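Long-range contacts in endo-N-acetyl-beta-D-glucosaminidase (Hypocrea jecorina, PDB 4AC1), which hydrolyses the chitobiose core of N-linked glycans as a family 18 endo-N-acetyl-beta-D-glucosaminidase and deglycosylates the cellulases of its fungus: residues F103-Y107 with R137-L142; R111-V115 with R141-F146; V216-T222 with G250-E256. All blocks are in the same frame, centred on the assembly; numbering follows the deposited sequence.

The three contacts illustrate how one alpha/beta barrel uses different chemistry in its shell and in its wall. Contacts 1 and 2 both join helix 100-116 to helix 132-146 near the protein surface and share R141 and L142; they touch where Y107 OH lies 2.7 Å from D145 OD2, a probable hydrogen bond. Arginines dominate both: contact 1 has a direct salt bridge and a cation-pi stack, contact 2 a bridging water beside an aromatic wedge. Contact 3, with its centre about 25 to 27 Å from theirs, is a buried pairing of parallel strands 216-221 and 251-255, built on backbone hydrogen bonds, glycines and apolar side chains.

Contact 1: residues F103-Y107 with R137-L142; sequences FEHYY and RLIARL
F103 receives the guanidinium of R137 flat on one face of its ring, the planes only 14° apart. R137 CZ stands 3.7 Å from the centroid of the F103 ring, a cation-pi contact, and the methylene R137 CD adds a CH-pi contact over the same face. The bend at chi3 of R137 (62°) folds the guanidinium onto the ring, while its NH2 also donates to S97 O; Y107 CB touches the opposite face near its rim. One residue on, E104 turns its carboxylate nearly coplanar with the guanidinium of R141, which grips it end-on: R141 NH1 meets E104 OE2 at 2.7 Å, and R141 NH2 meets the syn lone pair of E104 OE1 at 3.0 Å. A helical turn after F103, Y107 lies beneath the aliphatic part of R141, whose CG is 3.8 Å from the centroid of the Y107 ring. The edge of that ring meets two leucine methyls, L138 CD1 and L142 CD2, and its OH hydrogen-bonds D145. The leucines and the Y107 ring make the apolar part, and the partly exposed E104-R141 pair the margin, of a seam between two successive outer helices of the alpha/beta (TIM) barrel of family 18.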
loop_
_atom_site.group_PDB
_atom_site.type_symbol
_atom_site.label_atom_id
_atom_site.label_comp_id
_atom_site.label_asym_id
_atom_site.label_seq_id
_atom_site.Cartn_x
_atom_site.Cartn_y
_atom_site.Cartn_z
ATOM N N PHE A 103 -20.789 -4.193 -12.023
ATOM C CA PHE A 103 -19.585 -4.748 -11.410
ATOM C C PHE A 103 -18.608 -5.297 -12.439
ATOM O O PHE A 103 -17.434 -4.933 -12.418
ATOM C CB PHE A 103 -19.879 -5.810 -10.349
ATOM C CG PHE A 103 -18.625 -6.454 -9.816
ATOM C CD1 PHE A 103 -17.794 -5.768 -8.922
ATOM C CD2 PHE A 103 -18.237 -7.707 -10.265
ATOM C CE1 PHE A 103 -16.611 -6.338 -8.478
ATOM C CE2 PHE A 103 -17.060 -8.292 -9.807
ATOM C CZ PHE A 103 -16.251 -7.600 -8.917
ATOM N N GLU A 104 -19.079 -6.144 -13.353
ATOM C CA GLU A 104 -18.204 -6.717 -14.370
ATOM C C GLU A 104 -17.507 -5.644 -15.187
ATOM O O GLU A 104 -16.339 -5.790 -15.555
ATOM C CB GLU A 104 -18.972 -7.658 -15.302
ATOM C CG GLU A 104 -19.297 -8.997 -14.699
ATOM C CD GLU A 104 -18.072 -9.865 -14.455
ATOM O OE1 GLU A 104 -17.120 -9.847 -15.267
ATOM O OE2 GLU A 104 -18.088 -10.582 -13.441
ATOM N N HIS A 105 -18.237 -4.574 -15.492
ATOM C CA HIS A 105 -17.695 -3.501 -16.303
ATOM C C HIS A 105 -16.516 -2.823 -15.593
ATOM O O HIS A 105 -15.439 -2.663 -16.174
ATOM C CB HIS A 105 -18.777 -2.477 -16.657
ATOM C CG HIS A 105 -18.243 -1.245 -17.315
ATOM N ND1 HIS A 105 -17.746 -1.247 -18.602
ATOM C CD2 HIS A 105 -18.121 0.025 -16.866
ATOM C CE1 HIS A 105 -17.338 -0.032 -18.912
ATOM N NE2 HIS A 105 -17.562 0.764 -17.881
ATOM N N TYR A 106 -16.726 -2.414 -14.344
ATOM C CA TYR A 106 -15.693 -1.682 -13.614
ATOM C C TYR A 106 -14.570 -2.597 -13.134
ATOM O O TYR A 106 -13.390 -2.224 -13.197
ATOM C CB TYR A 106 -16.300 -0.809 -12.499
ATOM C CG TYR A 106 -17.153 0.287 -13.078
ATOM C CD1 TYR A 106 -16.571 1.316 -13.812
ATOM C CD2 TYR A 106 -18.540 0.266 -12.948
ATOM C CE1 TYR A 106 -17.342 2.317 -14.381
ATOM C CE2 TYR A 106 -19.323 1.262 -13.527
ATOM C CZ TYR A 106 -18.706 2.280 -14.238
ATOM O OH TYR A 106 -19.467 3.261 -14.818
ATOM N N TYR A 107 -14.935 -3.789 -12.677
ATOM C CA TYR A 107 -13.924 -4.785 -12.349
ATOM C C TYR A 107 -13.053 -5.081 -13.593
ATOM O O TYR A 107 -11.822 -5.169 -13.505
ATOM C CB TYR A 107 -14.525 -6.085 -11.770
ATOM C CG TYR A 107 -13.449 -7.126 -11.688
ATOM C CD1 TYR A 107 -12.504 -7.077 -10.654
ATOM C CD2 TYR A 107 -13.287 -8.084 -12.703
ATOM C CE1 TYR A 107 -11.460 -7.977 -10.608
ATOM C CE2 TYR A 107 -12.239 -8.976 -12.665
ATOM C CZ TYR A 107 -11.334 -8.916 -11.603
ATOM O OH TYR A 107 -10.304 -9.820 -11.554
ATOM N N ARG A 137 -15.974 -10.313 -2.564
ATOM C CA ARG A 137 -16.054 -10.624 -3.981
ATOM C C ARG A 137 -14.840 -10.092 -4.724
ATOM O O ARG A 137 -14.256 -10.796 -5.536
ATOM C CB ARG A 137 -17.334 -10.046 -4.588
ATOM C CG ARG A 137 -17.402 -10.162 -6.111
ATOM C CD ARG A 137 -18.703 -9.649 -6.692
ATOM N NE ARG A 137 -18.922 -8.228 -6.439
ATOM C CZ ARG A 137 -20.024 -7.568 -6.785
ATOM N NH1 ARG A 137 -21.016 -8.212 -7.387
ATOM N NH2 ARG A 137 -20.143 -6.273 -6.517
ATOM N N LEU A 138 -14.463 -8.847 -4.460
ATOM C CA LEU A 138 -13.363 -8.247 -5.196
ATOM C C LEU A 138 -12.066 -9.025 -5.020
ATOM O O LEU A 138 -11.357 -9.297 -5.984
ATOM C CB LEU A 138 -13.186 -6.795 -4.763
ATOM C CG LEU A 138 -12.087 -5.970 -5.433
ATOM C CD1 LEU A 138 -12.206 -5.974 -6.969
ATOM C CD2 LEU A 138 -12.118 -4.555 -4.873
ATOM N N ILE A 139 -11.754 -9.364 -3.772
ATOM C CA ILE A 139 -10.542 -10.111 -3.457
ATOM C C ILE A 139 -10.599 -11.514 -4.049
ATOM O O ILE A 139 -9.641 -11.960 -4.667
ATOM C CB ILE A 139 -10.326 -10.169 -1.935
ATOM C CG1 ILE A 139 -10.043 -8.756 -1.425
ATOM C CG2 ILE A 139 -9.203 -11.166 -1.551
ATOM C CD1 ILE A 139 -9.977 -8.630 0.040
ATOM N N ALA A 140 -11.721 -12.213 -3.854
ATOM C CA ALA A 140 -11.852 -13.560 -4.398
ATOM C C ALA A 140 -11.743 -13.604 -5.923
ATOM O O ALA A 140 -11.133 -14.514 -6.486
ATOM C CB ALA A 140 -13.162 -14.214 -3.927
ATOM N N ARG A 141 -12.337 -12.615 -6.580
ATOM C CA ARG A 141 -12.311 -12.518 -8.030
ATOM C C ARG A 141 -10.904 -12.202 -8.545
ATOM O O ARG A 141 -10.450 -12.822 -9.516
ATOM C CB ARG A 141 -13.323 -11.484 -8.541
ATOM C CG ARG A 141 -13.321 -11.284 -10.047
ATOM C CD ARG A 141 -13.678 -12.532 -10.838
ATOM N NE ARG A 141 -13.733 -12.196 -12.258
ATOM C CZ ARG A 141 -14.780 -11.623 -12.844
ATOM N NH1 ARG A 141 -15.873 -11.357 -12.137
ATOM N NH2 ARG A 141 -14.737 -11.320 -14.136
ATOM N N LEU A 142 -10.217 -11.262 -7.888
ATOM C CA LEU A 142 -8.815 -10.973 -8.235
ATOM C C LEU A 142 -7.955 -12.219 -8.096
ATOM O O LEU A 142 -7.152 -12.531 -8.978
ATOM C CB LEU A 142 -8.264 -9.849 -7.358
ATOM C CG LEU A 142 -8.655 -8.421 -7.753
ATOM C CD1 LEU A 142 -8.301 -7.467 -6.625
ATOM C CD2 LEU A 142 -7.971 -7.995 -9.055
#

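Contact 2: residues R111-V115 with R141-F146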
loop_
_atom_site.group_PDB
_atom_site.type_symbol
_atom_site.label_atom_id
_atom_site.label_comp_id
_atom_site.label_asym_id
_atom_site.label_seq_id
_atom_site.Cartn_x
_atom_site.Cartn_y
_atom_site.Cartn_z
ATOM N N ARG A 111 -8.996 -5.083 -13.860
ATOM C CA ARG A 111 -8.282 -6.253 -14.359
ATOM C C ARG A 111 -7.437 -5.874 -15.576
ATOM O O ARG A 111 -6.252 -6.223 -15.656
ATOM C CB ARG A 111 -9.292 -7.356 -14.708
ATOM C CG ARG A 111 -8.699 -8.599 -15.355
ATOM C CD ARG A 111 -9.734 -9.391 -16.159
ATOM N NE ARG A 111 -10.263 -8.606 -17.272
ATOM C CZ ARG A 111 -11.557 -8.477 -17.560
ATOM N NH1 ARG A 111 -12.477 -9.114 -16.835
ATOM N NH2 ARG A 111 -11.930 -7.721 -18.587
ATOM N N ASP A 112 -8.049 -5.152 -16.517
ATOM C CA ASP A 112 -7.357 -4.716 -17.733
ATOM C C ASP A 112 -6.157 -3.825 -17.439
ATOM O O ASP A 112 -5.147 -3.919 -18.117
ATOM C CB ASP A 112 -8.307 -3.988 -18.694
ATOM C CG ASP A 112 -9.299 -4.915 -19.377
ATOM O OD1 ASP A 112 -9.156 -6.147 -19.272
ATOM O OD2 ASP A 112 -10.221 -4.383 -20.032
ATOM N N ALA A 113 -6.279 -2.952 -16.448
ATOM C CA ALA A 113 -5.175 -2.064 -16.091
ATOM C C ALA A 113 -4.024 -2.873 -15.494
ATOM O O ALA A 113 -2.851 -2.644 -15.823
ATOM C CB ALA A 113 -5.646 -0.996 -15.131
ATOM N N ILE A 114 -4.348 -3.835 -14.634
ATOM C CA ILE A 114 -3.330 -4.704 -14.079
ATOM C C ILE A 114 -2.536 -5.423 -15.188
ATOM O O ILE A 114 -1.298 -5.508 -15.132
ATOM C CB ILE A 114 -3.955 -5.714 -13.098
ATOM C CG1 ILE A 114 -4.457 -4.985 -11.844
ATOM C CG2 ILE A 114 -2.953 -6.800 -12.749
ATOM C CD1 ILE A 114 -5.476 -5.769 -11.047
ATOM N N VAL A 115 -3.245 -5.950 -16.185
ATOM C CA VAL A 115 -2.604 -6.646 -17.308
ATOM C C VAL A 115 -1.802 -5.655 -18.153
ATOM O O VAL A 115 -0.621 -5.906 -18.451
ATOM C CB VAL A 115 -3.644 -7.374 -18.191
ATOM C CG1 VAL A 115 -3.020 -7.871 -19.490
ATOM C CG2 VAL A 115 -4.263 -8.526 -17.425
ATOM N N ARG A 141 -12.337 -12.615 -6.580
ATOM C CA ARG A 141 -12.311 -12.518 -8.030
ATOM C C ARG A 141 -10.904 -12.202 -8.545
ATOM O O ARG A 141 -10.450 -12.822 -9.516
ATOM C CB ARG A 141 -13.323 -11.484 -8.541
ATOM C CG ARG A 141 -13.321 -11.284 -10.047
ATOM C CD ARG A 141 -13.678 -12.532 -10.838
ATOM N NE ARG A 141 -13.733 -12.196 -12.258
ATOM C CZ ARG A 141 -14.780 -11.623 -12.844
ATOM N NH1 ARG A 141 -15.873 -11.357 -12.137
ATOM N NH2 ARG A 141 -14.737 -11.320 -14.136
ATOM N N LEU A 142 -10.217 -11.262 -7.888
ATOM C CA LEU A 142 -8.815 -10.973 -8.235
ATOM C C LEU A 142 -7.955 -12.219 -8.096
ATOM O O LEU A 142 -7.152 -12.531 -8.978
ATOM C CB LEU A 142 -8.264 -9.849 -7.358
ATOM C CG LEU A 142 -8.655 -8.421 -7.753
ATOM C CD1 LEU A 142 -8.301 -7.467 -6.625
ATOM C CD2 LEU A 142 -7.971 -7.995 -9.055
ATOM N N ARG A 143 -8.130 -12.938 -6.985
ATOM C CA ARG A 143 -7.386 -14.166 -6.719
ATOM C C ARG A 143 -7.688 -15.221 -7.794
ATOM O O ARG A 143 -6.791 -15.927 -8.268
ATOM C CB ARG A 143 -7.730 -14.670 -5.308
ATOM C CG ARG A 143 -6.830 -15.755 -4.739
ATOM C CD ARG A 143 -5.352 -15.434 -4.915
ATOM N NE ARG A 143 -4.832 -14.448 -3.960
ATOM C CZ ARG A 143 -3.663 -13.842 -4.130
ATOM N NH1 ARG A 143 -2.944 -14.118 -5.207
ATOM N NH2 ARG A 143 -3.218 -12.963 -3.246
ATOM N N ALA A 144 -8.957 -15.331 -8.163
ATOM C CA ALA A 144 -9.381 -16.273 -9.194
ATOM C C ALA A 144 -8.752 -15.958 -10.550
ATOM O O ALA A 144 -8.237 -16.855 -11.216
ATOM C CB ALA A 144 -10.921 -16.318 -9.302
ATOM N N ASP A 145 -8.767 -14.685 -10.940
ATOM C CA ASP A 145 -8.281 -14.288 -12.260
ATOM C C ASP A 145 -6.767 -14.218 -12.403
ATOM O O ASP A 145 -6.230 -14.488 -13.483
ATOM C CB ASP A 145 -8.866 -12.935 -12.669
ATOM C CG ASP A 145 -10.358 -12.992 -12.919
ATOM O OD1 ASP A 145 -10.950 -14.096 -12.909
ATOM O OD2 ASP A 145 -10.943 -11.922 -13.150
ATOM N N PHE A 146 -6.084 -13.839 -11.328
ATOM C CA PHE A 146 -4.643 -13.567 -11.412
ATOM C C PHE A 146 -3.740 -14.630 -10.797
ATOM O O PHE A 146 -2.512 -14.527 -10.908
ATOM C CB PHE A 146 -4.307 -12.165 -10.885
ATOM C CG PHE A 146 -4.770 -11.070 -11.797
ATOM C CD1 PHE A 146 -4.042 -10.730 -12.931
ATOM C CD2 PHE A 146 -5.955 -10.405 -11.542
ATOM C CE1 PHE A 146 -4.485 -9.730 -13.782
ATOM C CE2 PHE A 146 -6.397 -9.398 -12.386
ATOM C CZ PHE A 146 -5.663 -9.065 -13.515
HETATM O O HOH W 1 -12.201 -11.610 -15.578
#
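A single water is gripped by three groups between R111 and R141: it accepts from R111 NH1 at 2.8 Å and from R141 NH2 at 2.9 Å, and donates to D145 OD2 at 2.8 Å. It therefore lies between two guanidinium groups whose nearest nitrogens, R111 NH1 and R141 NH2, are 4.2 Å apart, and the carboxylate beside it probably offsets their like charges. D145 OD2 is itself shared, taking R141 NE from one helical turn earlier in a salt bridge besides bonding Y107, though R141 is held chiefly by its salt bridge to E104. R111 pairs directly with D112 of its own helix, NH2 donating to D112 OD1 from above the carboxylate plane at a longish 3.3 Å, and reaches D145 only through the water.

Beside this polar group F146 wedges into the neighbouring helix. With R111 CG anti to the backbone N (chi1 175°), that methylene comes within 3.6 Å of F146 CZ. I114 sets its two branches to different work, CG2 lying 3.5 Å from F146 CE1 while CD1 reaches the L142 methyl CD2. V115 CG2 meets the ring edge, also at CE1, and F150 stacks on the F146 ring. Replacing R111 with an alanine would probably leave the water without one of its two guanidinium donors, D112 without its charged mate and F146 CZ without the methylene packed against it. Such side-chain packing joins the C-terminal parts of two adjacent outer helices of the TIM barrel.

Contact 3: residues V216-T222 with G250-E256; sequences VVAGQLT and GGVMGWE
The side chain of M253 folds across G219, its SD 3.5 Å from G219 CA. Its CG lies between the backbone N and the carbonyl carbon (chi1 68°), and a second bend at chi2 brings SD and the CE methyl against G219 CA. A beta carbon on G219 would fall about 2.6 Å from M253 CE, so the absent side chain is what makes room for the methionine. On the same face V217 CG1 packs 3.8 Å from M253 CB. G254 plays a similar part on the opposite face, where a side chain would collide with T222 CG2.

Between the two faces the strands run parallel and the backbone bonds alternate between them: A218 N to G251 O, M253 N to A218 O, Q220 N to M253 O, W255 N to Q220 O and T222 N to W255 O. The W255 bond is fairly straight, with an angle of 167° at its hydrogen. Q220 also turns its amide back along its own strand, where Q220 NE2 donates to G219 O at 3.0 Å. Past the last strand pair the hydroxyl T222 OG1 donates to E256 O at 2.8 Å, just after the cis peptide that joins W255 to E256. A tryptophan before such a cis bond recurs in family 18 enzymes, where it floors the substrate site; W255 probably does the same here, its side chain about 5 Å from a bound zinc ion and from D125.

The two strands belong to one beta-alpha-beta crossover through helix 232-246. Strand 185-189 flanks 216-221 and strand 4-9 flanks 251-255; V217 and M253 meet I6 on one face, while on the other V252 packs against W271, V275 and L279 of helix 270-279.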
loop_
_atom_site.group_PDB
_atom_site.type_symbol
_atom_site.label_atom_id
_atom_site.label_comp_id
_atom_site.label_asym_id
_atom_site.label_seq_id
_atom_site.Cartn_x
_atom_site.Cartn_y
_atom_site.Cartn_z
ATOM N N VAL A 216 1.253 -8.100 9.107
ATOM C CA VAL A 216 1.032 -6.725 9.572
ATOM C C VAL A 216 2.274 -5.879 9.276
ATOM O O VAL A 216 3.296 -5.981 9.961
ATOM C CB VAL A 216 0.656 -6.670 11.073
ATOM C CG1 VAL A 216 0.347 -5.238 11.476
ATOM C CG2 VAL A 216 -0.542 -7.562 11.347
ATOM N N VAL A 217 2.184 -5.096 8.212
ATOM C CA VAL A 217 3.201 -4.118 7.841
ATOM C C VAL A 217 2.892 -2.818 8.573
ATOM O O VAL A 217 1.758 -2.327 8.563
ATOM C CB VAL A 217 3.209 -3.899 6.307
ATOM C CG1 VAL A 217 3.950 -2.640 5.922
ATOM C CG2 VAL A 217 3.841 -5.094 5.626
ATOM N N ALA A 218 3.912 -2.304 9.258
ATOM C CA ALA A 218 3.810 -1.042 10.003
ATOM C C ALA A 218 3.888 0.168 9.092
ATOM O O ALA A 218 4.972 0.564 8.649
ATOM C CB ALA A 218 4.868 -0.983 11.063
ATOM N N GLY A 219 2.732 0.754 8.808
ATOM C CA GLY A 219 2.662 1.929 7.971
ATOM C C GLY A 219 3.051 3.192 8.696
ATOM O O GLY A 219 2.659 3.402 9.855
ATOM N N GLN A 220 3.788 4.034 7.985
ATOM C CA GLN A 220 4.350 5.281 8.517
ATOM C C GLN A 220 4.225 6.432 7.533
ATOM O O GLN A 220 4.473 6.279 6.332
ATOM C CB GLN A 220 5.838 5.082 8.815
ATOM C CG GLN A 220 6.106 4.134 9.972
ATOM C CD GLN A 220 5.821 4.792 11.299
ATOM O OE1 GLN A 220 6.676 5.491 11.841
ATOM N NE2 GLN A 220 4.618 4.588 11.822
ATOM N N LEU A 221 3.851 7.594 8.049
ATOM C CA LEU A 221 4.034 8.821 7.290
ATOM C C LEU A 221 5.534 9.102 7.147
ATOM O O LEU A 221 6.295 8.953 8.102
ATOM C CB LEU A 221 3.348 10.004 7.986
ATOM C CG LEU A 221 1.822 9.973 8.063
ATOM C CD1 LEU A 221 1.328 11.182 8.843
ATOM C CD2 LEU A 221 1.182 9.947 6.684
ATOM N N THR A 222 5.955 9.506 5.958
ATOM C CA THR A 222 7.362 9.827 5.729
ATOM C C THR A 222 7.701 11.272 6.097
ATOM O O THR A 222 8.878 11.639 6.184
ATOM C CB THR A 222 7.770 9.578 4.278
ATOM O OG1 THR A 222 6.981 10.412 3.425
ATOM C CG2 THR A 222 7.594 8.099 3.901
ATOM N N GLY A 250 5.979 -7.984 9.549
ATOM C CA GLY A 250 5.630 -7.872 8.136
ATOM C C GLY A 250 6.529 -6.889 7.407
ATOM O O GLY A 250 6.843 -7.086 6.247
ATOM N N GLY A 251 6.931 -5.837 8.108
ATOM C CA GLY A 251 7.837 -4.836 7.567
ATOM C C GLY A 251 7.295 -3.448 7.813
ATOM O O GLY A 251 6.549 -3.229 8.770
ATOM N N VAL A 252 7.700 -2.512 6.956
ATOM C CA VAL A 252 7.310 -1.107 7.053
ATOM C C VAL A 252 6.893 -0.592 5.680
ATOM O O VAL A 252 7.497 -0.963 4.677
ATOM C CB VAL A 252 8.499 -0.231 7.597
ATOM C CG1 VAL A 252 8.183 1.271 7.495
ATOM C CG2 VAL A 252 8.810 -0.610 9.019
ATOM N N MET A 253 5.848 0.230 5.649
ATOM C CA MET A 253 5.512 0.977 4.448
ATOM C C MET A 253 5.567 2.462 4.743
ATOM O O MET A 253 5.382 2.890 5.884
ATOM C CB MET A 253 4.171 0.540 3.818
ATOM C CG MET A 253 2.888 0.841 4.600
ATOM S SD MET A 253 2.358 2.574 4.560
ATOM C CE MET A 253 0.622 2.321 4.892
ATOM N N GLY A 254 5.861 3.235 3.705
ATOM C CA GLY A 254 5.944 4.686 3.821
ATOM C C GLY A 254 5.003 5.404 2.873
ATOM O O GLY A 254 5.032 5.169 1.653
ATOM N N TRP A 255 4.183 6.291 3.436
ATOM C CA TRP A 255 3.348 7.228 2.670
ATOM C C TRP A 255 3.965 8.635 2.784
ATOM O O TRP A 255 3.938 9.209 3.873
ATOM C CB TRP A 255 1.899 7.255 3.197
ATOM C CG TRP A 255 1.092 8.148 2.333
ATOM C CD1 TRP A 255 0.961 9.503 2.441
ATOM C CD2 TRP A 255 0.380 7.767 1.148
ATOM N NE1 TRP A 255 0.190 9.988 1.415
ATOM C CE2 TRP A 255 -0.173 8.943 0.598
ATOM C CE3 TRP A 255 0.157 6.543 0.496
ATOM C CZ2 TRP A 255 -0.954 8.932 -0.569
ATOM C CZ3 TRP A 255 -0.613 6.527 -0.668
ATOM C CH2 TRP A 255 -1.166 7.718 -1.182
ATOM N N GLU A 256 4.529 9.208 1.718
ATOM C CA GLU A 256 4.784 8.575 0.416
ATOM C C GLU A 256 6.168 9.053 -0.047
ATOM O O GLU A 256 6.859 9.805 0.658
ATOM C CB GLU A 256 3.706 8.960 -0.607
ATOM C CG GLU A 256 3.540 10.468 -0.757
ATOM C CD GLU A 256 3.222 10.917 -2.177
ATOM O OE1 GLU A 256 3.582 10.216 -3.156
ATOM O OE2 GLU A 256 2.608 11.996 -2.314
#